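Local coordinates for DUF1573 domain-containing protein (Porphyromonas gingivalis, PDB 2QSV), which is of unknown function, its C-terminal part folding into two Ig-like beta domains, with only a tentative family-level link to cysteine-type peptidase activity, at residues Leu131-Thr136 and Ala182-Met188; Thr157-Leu162 and Ile196-Ile200. Residues are numbered along the deposited sequence.

Interaction 1 (Leu131-Thr136 and Ala182-Met188); sequences LDGETT and AVDPQVM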
loop_
_atom_site.group_PDB
_atom_site.type_symbol
_atom_site.label_atom_id
_atom_site.label_comp_id
_atom_site.label_asym_id
_atom_site.label_seq_id
_atom_site.Cartn_x
_atom_site.Cartn_y
_atom_site.Cartn_z
ATOM N N LEU A 131 -9.776 -6.560 -24.193
ATOM C CA LEU A 131 -9.521 -7.936 -23.765
ATOM C C LEU A 131 -10.572 -8.962 -24.187
ATOM O O LEU A 131 -10.248 -10.155 -24.296
ATOM C CB LEU A 131 -9.354 -8.008 -22.244
ATOM C CG LEU A 131 -8.348 -7.096 -21.546
ATOM C CD1 LEU A 131 -8.294 -7.474 -20.095
ATOM C CD2 LEU A 131 -6.973 -7.213 -22.161
ATOM N N ASP A 132 -11.821 -8.514 -24.369
ATOM C CA ASP A 132 -12.938 -9.383 -24.807
ATOM C C ASP A 132 -12.972 -10.776 -24.106
ATOM O O ASP A 132 -12.884 -11.829 -24.763
ATOM C CB ASP A 132 -12.960 -9.500 -26.367
ATOM C CG ASP A 132 -14.254 -10.167 -26.914
ATOM O OD1 ASP A 132 -15.385 -9.710 -26.566
ATOM O OD2 ASP A 132 -14.142 -11.148 -27.705
ATOM N N GLY A 133 -13.053 -10.770 -22.770
ATOM C CA GLY A 133 -13.457 -11.971 -22.032
ATOM C C GLY A 133 -12.472 -13.077 -21.679
ATOM O O GLY A 133 -12.875 -14.121 -21.161
ATOM N N GLU A 134 -11.182 -12.857 -21.907
ATOM C CA GLU A 134 -10.167 -13.869 -21.571
ATOM C C GLU A 134 -9.031 -13.279 -20.698
ATOM O O GLU A 134 -8.629 -12.130 -20.930
ATOM C CB GLU A 134 -9.617 -14.456 -22.873
ATOM C CG GLU A 134 -9.420 -13.405 -23.975
ATOM C CD GLU A 134 -8.561 -13.920 -25.127
ATOM O OE1 GLU A 134 -8.852 -15.045 -25.623
ATOM O OE2 GLU A 134 -7.603 -13.197 -25.531
ATOM N N THR A 135 -8.535 -14.030 -19.702
ATOM C CA THR A 135 -7.428 -13.523 -18.876
ATOM C C THR A 135 -6.197 -13.319 -19.753
ATOM O O THR A 135 -5.746 -14.240 -20.430
ATOM C CB THR A 135 -7.084 -14.378 -17.653
ATOM O OG1 THR A 135 -8.264 -14.580 -16.876
ATOM C CG2 THR A 135 -6.036 -13.661 -16.771
ATOM N N THR A 136 -5.697 -12.092 -19.751
ATOM C CA THR A 136 -4.684 -11.676 -20.686
ATOM C C THR A 136 -3.375 -11.370 -19.949
ATOM O O THR A 136 -3.342 -10.641 -18.968
ATOM C CB THR A 136 -5.210 -10.505 -21.505
ATOM O OG1 THR A 136 -6.475 -10.885 -22.050
ATOM C CG2 THR A 136 -4.270 -10.116 -22.655
ATOM N N ALA A 182 -0.889 -10.023 -15.479
ATOM C CA ALA A 182 -2.146 -10.607 -15.980
ATOM C C ALA A 182 -3.351 -9.726 -15.581
ATOM O O ALA A 182 -3.403 -9.225 -14.438
ATOM C CB ALA A 182 -2.317 -12.056 -15.496
ATOM N N VAL A 183 -4.243 -9.465 -16.537
ATOM C CA VAL A 183 -5.503 -8.734 -16.276
ATOM C C VAL A 183 -6.683 -9.698 -16.492
ATOM O O VAL A 183 -6.734 -10.382 -17.510
ATOM C CB VAL A 183 -5.639 -7.423 -17.092
ATOM C CG1 VAL A 183 -7.101 -6.775 -16.962
ATOM C CG2 VAL A 183 -4.596 -6.437 -16.640
ATOM N N ASP A 184 -7.577 -9.782 -15.495
ATOM C CA ASP A 184 -8.727 -10.691 -15.504
ATOM C C ASP A 184 -9.996 -9.884 -15.843
ATOM O O ASP A 184 -10.527 -9.169 -14.975
ATOM C CB ASP A 184 -8.861 -11.403 -14.144
ATOM C CG ASP A 184 -9.824 -12.641 -14.174
ATOM O OD1 ASP A 184 -10.699 -12.774 -15.069
ATOM O OD2 ASP A 184 -9.708 -13.484 -13.256
ATOM N N PRO A 185 -10.467 -9.970 -17.107
ATOM C CA PRO A 185 -11.657 -9.222 -17.523
ATOM C C PRO A 185 -12.947 -9.691 -16.808
ATOM O O PRO A 185 -13.897 -8.920 -16.742
ATOM C CB PRO A 185 -11.763 -9.517 -19.028
ATOM C CG PRO A 185 -11.091 -10.805 -19.194
ATOM C CD PRO A 185 -9.968 -10.833 -18.190
ATOM N N GLN A 186 -12.978 -10.942 -16.355
ATOM C CA GLN A 186 -14.111 -11.464 -15.569
ATOM C C GLN A 186 -14.254 -10.783 -14.205
ATOM O O GLN A 186 -15.393 -10.625 -13.702
ATOM C CB GLN A 186 -14.038 -12.991 -15.404
ATOM C CG GLN A 186 -13.984 -13.746 -16.738
ATOM C CD GLN A 186 -15.008 -13.247 -17.791
ATOM O OE1 GLN A 186 -16.207 -13.199 -17.533
ATOM N NE2 GLN A 186 -14.526 -12.902 -18.985
ATOM N N VAL A 187 -13.121 -10.366 -13.624
ATOM C CA VAL A 187 -13.118 -9.631 -12.371
ATOM C C VAL A 187 -13.630 -8.251 -12.657
ATOM O O VAL A 187 -14.464 -7.753 -11.914
ATOM C CB VAL A 187 -11.705 -9.615 -11.649
ATOM C CG1 VAL A 187 -11.675 -8.648 -10.463
ATOM C CG2 VAL A 187 -11.343 -11.003 -11.180
HETATM N N MSE A 188 -13.162 -7.636 -13.743
HETATM C CA MSE A 188 -13.628 -6.306 -14.145
HETATM C C MSE A 188 -15.151 -6.282 -14.393
HETATM O O MSE A 188 -15.837 -5.330 -14.007
HETATM C CB MSE A 188 -12.915 -5.832 -15.416
HETATM C CG MSE A 188 -11.398 -5.769 -15.316
HETATM SE SE MSE A 188 -10.586 -5.447 -17.070
HETATM C CE MSE A 188 -11.552 -3.889 -17.758
#
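Leu131-Thr136 turns back on itself and lies against the end of strand 176-183 and the start of helix 185-190. Leu131 to Glu134 form a type I' beta turn. Gly133 has positive phi there, and Pro185 CG packs on its backbone, 3.6 Å from Gly133 C. The CA-to-CB bond of Leu131 points toward 182-188, and its m, t rotamer carries CD1 to 3.4 Å from Val183 CG1, 4.2 Å from Pro185 CB and 4.3 Å from the selenium SE of selenomethionine Met188. Val183 and Met188 also touch Ile196, so this cluster belongs to the domain interior. Chi1 m of Thr136 lets OG1 donate to Glu134 O at 2.7 Å. Chi1 m of Thr135 sets CG2 3.4 Å from Val183 O. Just beyond the turn, where strand 136-144 begins, Thr136 and Val183 form an antiparallel hydrogen-bonded pair: Thr136 N donates to Val183 O at 3.0 Å, and Val183 N to Thr136 O at 2.8 Å. Asp184 is the helix N-cap; chi1 t brings its OD1 to Gln186 N, a weak capping bond of 3.2 Å. Here the connection crossing between the two sheets packs on a strand end and helix start, at one end of an Ig-like beta sandwich.

Interaction 2 (Thr157-Leu162 and Ile196-Ile200); sequences TRNPAL and IAADI. With NA (sodium ion), chain C; SO4 (sulfate ion), chain B.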
loop_
_atom_site.group_PDB
_atom_site.type_symbol
_atom_site.label_atom_id
_atom_site.label_comp_id
_atom_site.label_asym_id
_atom_site.label_seq_id
_atom_site.Cartn_x
_atom_site.Cartn_y
_atom_site.Cartn_z
ATOM N N THR A 157 0.028 -4.524 -6.375
ATOM C CA THR A 157 -1.111 -4.019 -7.110
ATOM C C THR A 157 -2.310 -3.803 -6.119
ATOM O O THR A 157 -2.459 -4.531 -5.115
ATOM C CB THR A 157 -1.477 -4.948 -8.314
ATOM O OG1 THR A 157 -1.720 -6.264 -7.833
ATOM C CG2 THR A 157 -0.310 -5.023 -9.364
ATOM N N ARG A 158 -3.125 -2.805 -6.377
ATOM C CA ARG A 158 -4.319 -2.577 -5.545
ATOM C C ARG A 158 -5.604 -3.050 -6.279
ATOM O O ARG A 158 -6.549 -3.500 -5.657
ATOM C CB ARG A 158 -4.451 -1.087 -5.139
ATOM C CG ARG A 158 -3.253 -0.484 -4.361
ATOM C CD ARG A 158 -2.937 -1.211 -3.052
ATOM N NE ARG A 158 -1.942 -0.495 -2.222
ATOM C CZ ARG A 158 -1.089 -1.059 -1.351
ATOM N NH1 ARG A 158 -1.061 -2.386 -1.188
ATOM N NH2 ARG A 158 -0.244 -0.287 -0.636
ATOM N N ASN A 159 -5.621 -2.971 -7.592
ATOM C CA ASN A 159 -6.765 -3.409 -8.361
ATOM C C ASN A 159 -6.874 -4.938 -8.405
ATOM O O ASN A 159 -5.885 -5.624 -8.759
ATOM C CB ASN A 159 -6.677 -2.790 -9.758
ATOM C CG ASN A 159 -7.963 -2.919 -10.544
ATOM O OD1 ASN A 159 -8.460 -4.025 -10.791
ATOM N ND2 ASN A 159 -8.498 -1.788 -10.946
ATOM N N PRO A 160 -8.078 -5.487 -8.036
ATOM C CA PRO A 160 -8.312 -6.912 -7.970
ATOM C C PRO A 160 -8.300 -7.625 -9.325
ATOM O O PRO A 160 -8.239 -8.841 -9.346
ATOM C CB PRO A 160 -9.721 -7.014 -7.318
ATOM C CG PRO A 160 -10.395 -5.775 -7.736
ATOM C CD PRO A 160 -9.310 -4.728 -7.639
ATOM N N ALA A 161 -8.384 -6.897 -10.428
ATOM C CA ALA A 161 -8.306 -7.516 -11.756
ATOM C C ALA A 161 -6.844 -7.654 -12.255
ATOM O O ALA A 161 -6.601 -8.281 -13.277
ATOM C CB ALA A 161 -9.107 -6.708 -12.768
ATOM N N LEU A 162 -5.903 -7.055 -11.530
ATOM C CA LEU A 162 -4.500 -6.905 -11.977
ATOM C C LEU A 162 -3.533 -7.623 -11.037
ATOM O O LEU A 162 -3.557 -7.379 -9.826
ATOM C CB LEU A 162 -4.122 -5.423 -12.039
ATOM C CG LEU A 162 -2.660 -5.024 -12.396
ATOM C CD1 LEU A 162 -2.203 -5.438 -13.795
ATOM C CD2 LEU A 162 -2.482 -3.531 -12.240
ATOM N N ILE A 196 -10.062 -0.419 -16.926
ATOM C CA ILE A 196 -9.251 -0.131 -15.751
ATOM C C ILE A 196 -8.081 0.747 -16.112
ATOM O O ILE A 196 -7.636 0.772 -17.246
ATOM C CB ILE A 196 -8.742 -1.403 -15.025
ATOM C CG1 ILE A 196 -7.974 -2.338 -15.972
ATOM C CG2 ILE A 196 -9.862 -2.112 -14.299
ATOM C CD1 ILE A 196 -7.113 -3.349 -15.245
ATOM N N ALA A 197 -7.591 1.482 -15.127
ATOM C CA ALA A 197 -6.376 2.213 -15.259
ATOM C C ALA A 197 -5.736 2.049 -13.873
ATOM O O ALA A 197 -6.183 2.655 -12.890
ATOM C CB ALA A 197 -6.662 3.675 -15.612
ATOM N N ALA A 198 -4.765 1.149 -13.767
ATOM C CA ALA A 198 -4.297 0.732 -12.454
ATOM C C ALA A 198 -2.749 0.759 -12.402
ATOM O O ALA A 198 -2.079 0.571 -13.447
ATOM C CB ALA A 198 -4.845 -0.635 -12.158
ATOM N N ASP A 199 -2.196 1.057 -11.238
ATOM C CA ASP A 199 -0.756 1.097 -11.054
ATOM C C ASP A 199 -0.165 -0.211 -10.538
ATOM O O ASP A 199 -0.696 -0.827 -9.615
ATOM C CB ASP A 199 -0.325 2.195 -10.079
ATOM C CG ASP A 199 -0.597 3.595 -10.611
ATOM O OD1 ASP A 199 -0.438 3.834 -11.839
ATOM O OD2 ASP A 199 -1.004 4.448 -9.781
ATOM N N ILE A 200 0.959 -0.608 -11.142
ATOM C CA ILE A 200 1.848 -1.539 -10.466
ATOM C C ILE A 200 2.891 -0.713 -9.706
ATOM O O ILE A 200 3.558 0.075 -10.300
ATOM C CB ILE A 200 2.583 -2.512 -11.457
ATOM C CG1 ILE A 200 1.553 -3.354 -12.222
ATOM C CG2 ILE A 200 3.502 -3.408 -10.626
ATOM C CD1 ILE A 200 2.080 -3.971 -13.612
HETATM NA NA NA C . -4.377 -7.003 -7.157
HETATM S S SO4 B . -4.528 1.693 -8.390
HETATM O O1 SO4 B . -4.065 2.354 -9.608
HETATM O O2 SO4 B . -5.405 2.588 -7.603
HETATM O O3 SO4 B . -5.264 0.462 -8.673
HETATM O O4 SO4 B . -3.357 1.438 -7.563
HETATM O O HOH W 1 -3.270 -1.474 -8.889
HETATM O O HOH W 2 -5.452 -6.591 -4.903
HETATM O O HOH W 3 -4.623 -9.051 -7.480
HETATM O O HOH W 4 -2.373 -8.327 -6.194
#
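A sodium ion sits in the bend of Thr157-Leu162, held by three protein oxygens and three waters. Thr157 OG1 binds it at 2.8 Å, Asn159 O at 2.6 Å and Leu162 O at 2.8 Å. The second part of the bend, Asn159 to Leu162, is a type I turn. Asn159 OD1 accepts from Ala161 N at 2.9 Å, an Asx turn. Facing strand 195-204, the contact is apolar. Leu162 CD2 lies 3.7 Å from Ala198 CB and 4.0 Å from Ile200 CG1. Asn159 CB meets Ala198 CB at 3.7 Å, and Thr157 CG2 meets Ile200 CG1 at 3.8 Å. Water 1 bridges Arg158 N and Asp199 O, 2.8 Å from each. A sulfate, probably from the crystallisation liquor, accepts from Asp199 N through O1 at 2.8 Å and meets the same water through O3. The Asp199 carboxylate instead forms a salt bridge with Lys215. The ion takes no ligand from 196-200, so it probably fixes the shape of the bend, while apolar packing and a bridging water hold the bend to the strand.

Both contacts lie in the C-terminal Ig-like domain. Interaction 1 is the more peripheral, about 23 Å from the centre of the chain, and includes exposed residues such as Thr135 and Gln186. Interaction 2 lies about 12 Å from that centre, and none of its touching residues is exposed. Interaction 1 pairs strands of the four-stranded sheet through backbone hydrogen bonds. Interaction 2 sets a connection against strand 195-204 of the five-stranded sheet, with apolar packing and a bridging water instead. They meet at Ala161: its O lies 2.9 Å from Asp184 N, probably a hydrogen bond. Val183 touches both Leu162 and Ile196, so their apolar sides share one core between the sheets.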